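Local coordinates for hypothetical protein, IPT/TIG domain protein (Bacteroides ovatus, PDB 4HW6) that is of unknown function but probably assists nutrient, perhaps carbohydrate, binding, joining an IPT/TIG domain to a six-bladed beta-propeller, at residues L118-N121 with N122-W125; P237-G240 with K241-T245. One frame throughout, in Å; residues are numbered along the deposited sequence.

Overall arrangement
Contact 1 (118-125) and contact 2 (237-245) are two local contacts of the beta-propeller, which follows the N-terminal IPT/TIG domain in the chain. Their centres lie about 41 Å apart and their nearest atoms about 27 Å, so neither touches the other. The first is a surface hairpin in the loop between strands 109-115 and 130-131, about 26 Å from the centre of the chain. The second is a buried loop-to-strand junction, an Asx turn, between strands 234-235 and 242-244, about 22 Å from that centre. Backbone pairing dominates contact 1, whereas a single asparagine side chain carries contact 2. Neither can be tied to a known binding site, since the function is not established.

Contact 1: residues L118-N121 with N122-W125; sequences LYEN and NTKW
A tight surface hairpin, local in sequence, brings Tyr119 against Lys124 in the loop between strands 109-115 and 130-131. The two form an antiparallel hydrogen-bonded pair: Tyr119 N gives a nearly straight bond to Lys124 O at 2.8 Å, and Lys124 N returns one to Tyr119 O. That carbonyl also accepts from Thr123 N, the two donors arriving from opposite faces of its plane. Thr123 and Lys124 stand opposite the single Tyr119, a classic beta bulge, and a type I' turn from Glu120 to Thr123 closes the hairpin. Asn121 and Asn122 fill its middle positions with positive phi, which asparagine tolerates well. The Thr123 hydroxyl suits the turn's end: OG1, set between the backbone N and carbonyl carbon (chi1 65°), donates to a lone pair of Glu120 O at 2.7 Å. Lys124 serves twice, laying CB over one face of the Tyr119 ring, 3.8 Å from its centroid in a CH-pi contact, then extending until Lys124 NZ meets Glu120 OE2 in a salt bridge at 3.2 Å. Leu118 CG packs on Trp125 CB at 4.1 Å. Beyond the hairpin, Asp126 binds Tyr119 OH, while Asp139 takes the Trp125 indole N-H and His424 stacks on its ring.

Contact 2: residues P237-G240 with K241-T245; sequences PQNG and KIYYT
Asn239 turns its amide toward Lys241 and Tyr243, a local contact where the loop after strand 234-235 enters strand 242-244. Its first torsion swings CG in over its own backbone, and the result is an Asx turn, in which the side-chain OD1 of Asn239 accepts from Lys241 N two residues on. This bond, Lys241 N to Asn239 OD1, is short, 2.8 Å, and fairly straight at 163°, with the donor in the amide's carbonyl plane. The other end of the amide donates: Asn239 ND2 reaches Tyr243 OH at 3.1 Å, the hydroxyl lying 18° out of the amide plane, and also binds Tyr302 OH. The loop joins neighbouring strands of an antiparallel propeller sheet, in which strand 242-244 runs between 234-235 and 251-255. Gly240 suits the bend because its positive phi is easiest without a side chain. Replacing Asn239 with an alanine would probably leave Lys241 N without this acceptor and the hydroxyls of Tyr243 and Tyr302 without their shared amide donor. Amide and phenol ring are nearly coplanar, 27° apart, with Asn239 OD1 at the ring's edge, 3.9 Å from Tyr243 CE1. Lys241 passes its CB 3.2 Å from Asn239 OD1, and its chain bends at chi3 before NZ forms a salt bridge with Glu266.

Contact 1: residues L118-N121 with N122-W125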
ATOM      1  N   LEU A 118      -4.169 -21.273   1.871  1.00 19.94           N
ATOM      2  CA  LEU A 118      -4.262 -22.191   2.994  1.00 19.74           C
ATOM      3  C   LEU A 118      -5.136 -23.386   2.600  1.00 22.53           C
ATOM      4  O   LEU A 118      -5.792 -23.388   1.551  1.00 25.01           O
ATOM      5  CB  LEU A 118      -4.901 -21.488   4.187  1.00 19.31           C
ATOM      6  CG  LEU A 118      -4.143 -20.365   4.904  1.00 18.67           C
ATOM      7  CD1 LEU A 118      -3.877 -19.175   3.997  1.00 17.82           C
ATOM      8  CD2 LEU A 118      -4.930 -19.971   6.150  1.00 18.70           C
ATOM      9  N   TYR A 119      -5.136 -24.415   3.427  1.00 21.18           N
ATOM     10  CA  TYR A 119      -5.997 -25.558   3.167  1.00 22.89           C
ATOM     11  C   TYR A 119      -6.702 -26.008   4.434  1.00 23.44           C
ATOM     12  O   TYR A 119      -6.472 -25.461   5.511  1.00 22.36           O
ATOM     13  CB  TYR A 119      -5.247 -26.714   2.460  1.00 26.54           C
ATOM     14  CG  TYR A 119      -4.005 -27.235   3.151  1.00 29.45           C
ATOM     15  CD1 TYR A 119      -2.794 -26.565   3.021  1.00 32.13           C
ATOM     16  CD2 TYR A 119      -4.023 -28.425   3.892  1.00 33.16           C
ATOM     17  CE1 TYR A 119      -1.647 -27.031   3.630  1.00 34.71           C
ATOM     18  CE2 TYR A 119      -2.865 -28.906   4.500  1.00 34.38           C
ATOM     19  CZ  TYR A 119      -1.686 -28.194   4.366  1.00 35.69           C
ATOM     20  OH  TYR A 119      -0.525 -28.630   4.952  1.00 39.34           O
ATOM     21  N   GLU A 120      -7.611 -26.967   4.263  1.00 25.80           N
ATOM     22  CA  GLU A 120      -8.451 -27.475   5.334  1.00 26.77           C
ATOM     23  C   GLU A 120      -9.272 -26.363   5.972  1.00 25.00           C
ATOM     24  O   GLU A 120      -9.128 -26.066   7.141  1.00 26.11           O
ATOM     25  CB  GLU A 120      -7.604 -28.233   6.352  1.00 32.82           C
ATOM     26  CG  GLU A 120      -8.288 -29.463   6.926  1.00 48.50           C
ATOM     27  CD  GLU A 120      -7.289 -30.503   7.405  1.00 55.73           C
ATOM     28  OE1 GLU A 120      -6.514 -31.016   6.569  1.00 65.85           O
ATOM     29  OE2 GLU A 120      -7.280 -30.804   8.619  1.00 71.51           O
ATOM     30  N   ASN A 121     -10.130 -25.760   5.152  1.00 25.82           N
ATOM     31  CA  ASN A 121     -10.914 -24.570   5.509  1.00 26.64           C
ATOM     32  C   ASN A 121     -10.131 -23.558   6.360  1.00 26.10           C
ATOM     33  O   ASN A 121     -10.533 -23.170   7.470  1.00 25.46           O
ATOM     34  CB  ASN A 121     -12.268 -24.959   6.138  1.00 26.04           C
ATOM     35  CG  ASN A 121     -13.220 -23.775   6.228  1.00 28.27           C
ATOM     36  OD1 ASN A 121     -13.290 -22.928   5.314  1.00 24.22           O
ATOM     37  ND2 ASN A 121     -13.922 -23.682   7.342  1.00 28.69           N
ATOM     38  N   ASN A 122      -9.005 -23.127   5.793  1.00 24.37           N
ATOM     39  CA  ASN A 122      -8.192 -22.048   6.355  1.00 22.73           C
ATOM     40  C   ASN A 122      -7.537 -22.353   7.710  1.00 22.14           C
ATOM     41  O   ASN A 122      -7.242 -21.427   8.468  1.00 22.40           O
ATOM     42  CB  ASN A 122      -9.000 -20.735   6.436  1.00 22.49           C
ATOM     43  CG  ASN A 122      -9.504 -20.282   5.086  1.00 24.83           C
ATOM     44  OD1 ASN A 122      -8.721 -20.121   4.161  1.00 26.22           O
ATOM     45  ND2 ASN A 122     -10.822 -20.098   4.958  1.00 25.07           N
ATOM     46  N   THR A 123      -7.247 -23.619   7.982  1.00 23.50           N
ATOM     47  CA  THR A 123      -6.613 -23.987   9.240  1.00 24.78           C
ATOM     48  C   THR A 123      -5.140 -24.383   9.085  1.00 25.64           C
ATOM     49  O   THR A 123      -4.395 -24.371  10.066  1.00 24.92           O
ATOM     50  CB  THR A 123      -7.389 -25.091   9.966  1.00 28.21           C
ATOM     51  OG1 THR A 123      -7.360 -26.301   9.204  1.00 30.31           O
ATOM     52  CG2 THR A 123      -8.849 -24.652  10.201  1.00 31.84           C
ATOM     53  N   LYS A 124      -4.721 -24.702   7.864  1.00 23.64           N
ATOM     54  CA  LYS A 124      -3.377 -25.222   7.627  1.00 25.45           C
ATOM     55  C   LYS A 124      -2.718 -24.528   6.442  1.00 22.60           C
ATOM     56  O   LYS A 124      -3.399 -24.028   5.559  1.00 22.71           O
ATOM     57  CB  LYS A 124      -3.419 -26.729   7.399  1.00 29.08           C
ATOM     58  CG  LYS A 124      -3.769 -27.518   8.659  1.00 35.73           C
ATOM     59  CD  LYS A 124      -3.588 -29.011   8.457  1.00 47.21           C
ATOM     60  CE  LYS A 124      -4.246 -29.824   9.569  1.00 51.93           C
ATOM     61  NZ  LYS A 124      -4.225 -31.275   9.238  1.00 57.06           N
ATOM     62  N   TRP A 125      -1.394 -24.466   6.461  1.00 21.79           N
ATOM     63  CA  TRP A 125      -0.622 -23.970   5.313  1.00 20.24           C
ATOM     64  C   TRP A 125       0.790 -24.510   5.371  1.00 20.83           C
ATOM     65  O   TRP A 125       1.256 -24.973   6.417  1.00 21.13           O
ATOM     66  CB  TRP A 125      -0.572 -22.444   5.286  1.00 19.82           C
ATOM     67  CG  TRP A 125       0.086 -21.809   6.501  1.00 20.31           C
ATOM     68  CD1 TRP A 125       1.377 -21.370   6.607  1.00 19.61           C
ATOM     69  CD2 TRP A 125      -0.533 -21.541   7.754  1.00 20.09           C
ATOM     70  NE1 TRP A 125       1.598 -20.852   7.858  1.00 21.01           N
ATOM     71  CE2 TRP A 125       0.444 -20.962   8.589  1.00 20.66           C
ATOM     72  CE3 TRP A 125      -1.818 -21.756   8.264  1.00 20.64           C
ATOM     73  CZ2 TRP A 125       0.171 -20.574   9.901  1.00 21.55           C
ATOM     74  CZ3 TRP A 125      -2.091 -21.373   9.565  1.00 22.54           C
ATOM     75  CH2 TRP A 125      -1.106 -20.775  10.364  1.00 23.30           C
TER
HETATM   76  O   HOH W   1      -8.890 -23.589   2.826  1.00 26.20           O
HETATM   77  O   HOH W   2      -8.459 -21.416   1.682  1.00 40.03           O

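Contact 2: residues P237-G240 with K241-T245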
ATOM      1  N   PRO A 237      15.437  10.890   5.789  1.00 16.91           N
ATOM      2  CA  PRO A 237      15.633  11.019   4.339  1.00 18.04           C
ATOM      3  C   PRO A 237      16.677  12.014   3.841  1.00 19.18           C
ATOM      4  O   PRO A 237      17.036  11.947   2.657  1.00 21.54           O
ATOM      5  CB  PRO A 237      14.246  11.455   3.831  1.00 20.23           C
ATOM      6  CG  PRO A 237      13.566  12.048   5.012  1.00 18.86           C
ATOM      7  CD  PRO A 237      14.073  11.288   6.200  1.00 17.42           C
ATOM      8  N   GLN A 238      17.145  12.939   4.682  1.00 19.05           N
ATOM      9  CA  GLN A 238      18.257  13.808   4.318  1.00 20.15           C
ATOM     10  C   GLN A 238      19.545  13.562   5.089  1.00 19.39           C
ATOM     11  O   GLN A 238      20.609  13.704   4.514  1.00 20.05           O
ATOM     12  CB  GLN A 238      17.894  15.299   4.443  1.00 21.24           C
ATOM     13  CG  GLN A 238      16.856  15.749   3.428  1.00 22.74           C
ATOM     14  CD  GLN A 238      15.449  15.513   3.919  1.00 22.40           C
ATOM     15  OE1 GLN A 238      15.157  15.780   5.086  1.00 21.58           O
ATOM     16  NE2 GLN A 238      14.582  14.986   3.057  1.00 22.81           N
ATOM     17  N   ASN A 239      19.461  13.230   6.381  1.00 17.42           N
ATOM     18  CA  ASN A 239      20.686  13.052   7.195  1.00 17.56           C
ATOM     19  C   ASN A 239      21.151  11.593   7.229  1.00 17.19           C
ATOM     20  O   ASN A 239      22.303  11.314   7.557  1.00 18.25           O
ATOM     21  CB  ASN A 239      20.590  13.705   8.595  1.00 17.22           C
ATOM     22  CG  ASN A 239      19.762  12.920   9.608  1.00 16.19           C
ATOM     23  OD1 ASN A 239      19.643  11.678   9.583  1.00 16.17           O
ATOM     24  ND2 ASN A 239      19.170  13.667  10.540  1.00 15.87           N
ATOM     25  N   GLY A 240      20.253  10.684   6.838  1.00 16.37           N
ATOM     26  CA  GLY A 240      20.589   9.269   6.655  1.00 16.67           C
ATOM     27  C   GLY A 240      20.769   8.457   7.921  1.00 15.94           C
ATOM     28  O   GLY A 240      21.044   7.253   7.858  1.00 15.71           O
ATOM     29  N   LYS A 241      20.594   9.082   9.077  1.00 15.75           N
ATOM     30  CA  LYS A 241      20.778   8.382  10.335  1.00 16.31           C
ATOM     31  C   LYS A 241      19.668   7.397  10.559  1.00 16.64           C
ATOM     32  O   LYS A 241      18.532   7.605  10.119  1.00 14.56           O
ATOM     33  CB  LYS A 241      20.863   9.375  11.514  1.00 15.84           C
ATOM     34  CG  LYS A 241      22.147  10.186  11.474  1.00 18.01           C
ATOM     35  CD  LYS A 241      22.133  11.475  12.295  1.00 21.41           C
ATOM     36  CE  LYS A 241      21.555  11.330  13.672  1.00 23.02           C
ATOM     37  NZ  LYS A 241      21.891  12.531  14.527  1.00 20.41           N
ATOM     38  N   ILE A 242      20.011   6.319  11.261  1.00 14.21           N
ATOM     39  CA  ILE A 242      19.057   5.301  11.654  1.00 13.86           C
ATOM     40  C   ILE A 242      18.572   5.566  13.063  1.00 13.76           C
ATOM     41  O   ILE A 242      19.334   5.500  14.020  1.00 15.06           O
ATOM     42  CB  ILE A 242      19.648   3.873  11.568  1.00 14.90           C
ATOM     43  CG1 ILE A 242      20.136   3.578  10.152  1.00 15.32           C
ATOM     44  CG2 ILE A 242      18.613   2.838  11.987  1.00 13.82           C
ATOM     45  CD1 ILE A 242      21.067   2.365  10.086  1.00 16.51           C
ATOM     46  N   TYR A 243      17.306   5.925  13.183  1.00 13.05           N
ATOM     47  CA  TYR A 243      16.696   6.221  14.471  1.00 12.54           C
ATOM     48  C   TYR A 243      16.002   4.992  15.014  1.00 13.57           C
ATOM     49  O   TYR A 243      15.266   4.315  14.296  1.00 15.50           O
ATOM     50  CB  TYR A 243      15.722   7.414  14.371  1.00 12.02           C
ATOM     51  CG  TYR A 243      16.410   8.750  14.061  1.00 12.36           C
ATOM     52  CD1 TYR A 243      16.877   9.050  12.768  1.00 13.32           C
ATOM     53  CD2 TYR A 243      16.575   9.724  15.053  1.00 12.97           C
ATOM     54  CE1 TYR A 243      17.490  10.267  12.480  1.00 14.19           C
ATOM     55  CE2 TYR A 243      17.206  10.947  14.776  1.00 13.52           C
ATOM     56  CZ  TYR A 243      17.643  11.213  13.478  1.00 14.12           C
ATOM     57  OH  TYR A 243      18.269  12.413  13.192  1.00 14.52           O
ATOM     58  N   TYR A 244      16.240   4.694  16.298  1.00 13.23           N
ATOM     59  CA  TYR A 244      15.693   3.494  16.902  1.00 12.97           C
ATOM     60  C   TYR A 244      15.317   3.664  18.363  1.00 13.39           C
ATOM     61  O   TYR A 244      15.665   4.664  18.990  1.00 13.42           O
ATOM     62  CB  TYR A 244      16.645   2.314  16.727  1.00 14.04           C
ATOM     63  CG  TYR A 244      17.993   2.413  17.429  1.00 12.58           C
ATOM     64  CD1 TYR A 244      19.053   3.147  16.884  1.00 14.02           C
ATOM     65  CD2 TYR A 244      18.223   1.749  18.629  1.00 12.64           C
ATOM     66  CE1 TYR A 244      20.289   3.194  17.512  1.00 15.39           C
ATOM     67  CE2 TYR A 244      19.455   1.804  19.266  1.00 14.75           C
ATOM     68  CZ  TYR A 244      20.492   2.505  18.698  1.00 15.94           C
ATOM     69  OH  TYR A 244      21.721   2.576  19.336  1.00 17.03           O
ATOM     70  N   THR A 245      14.561   2.683  18.875  1.00 14.02           N
ATOM     71  CA  THR A 245      14.274   2.574  20.286  1.00 12.76           C
ATOM     72  C   THR A 245      14.743   1.216  20.806  1.00 13.04           C
ATOM     73  O   THR A 245      14.903   0.263  20.029  1.00 14.87           O
ATOM     74  CB  THR A 245      12.758   2.728  20.619  1.00 14.17           C
ATOM     75  OG1 THR A 245      12.021   1.611  20.102  1.00 14.63           O
ATOM     76  CG2 THR A 245      12.176   4.015  20.053  1.00 13.25           C
TER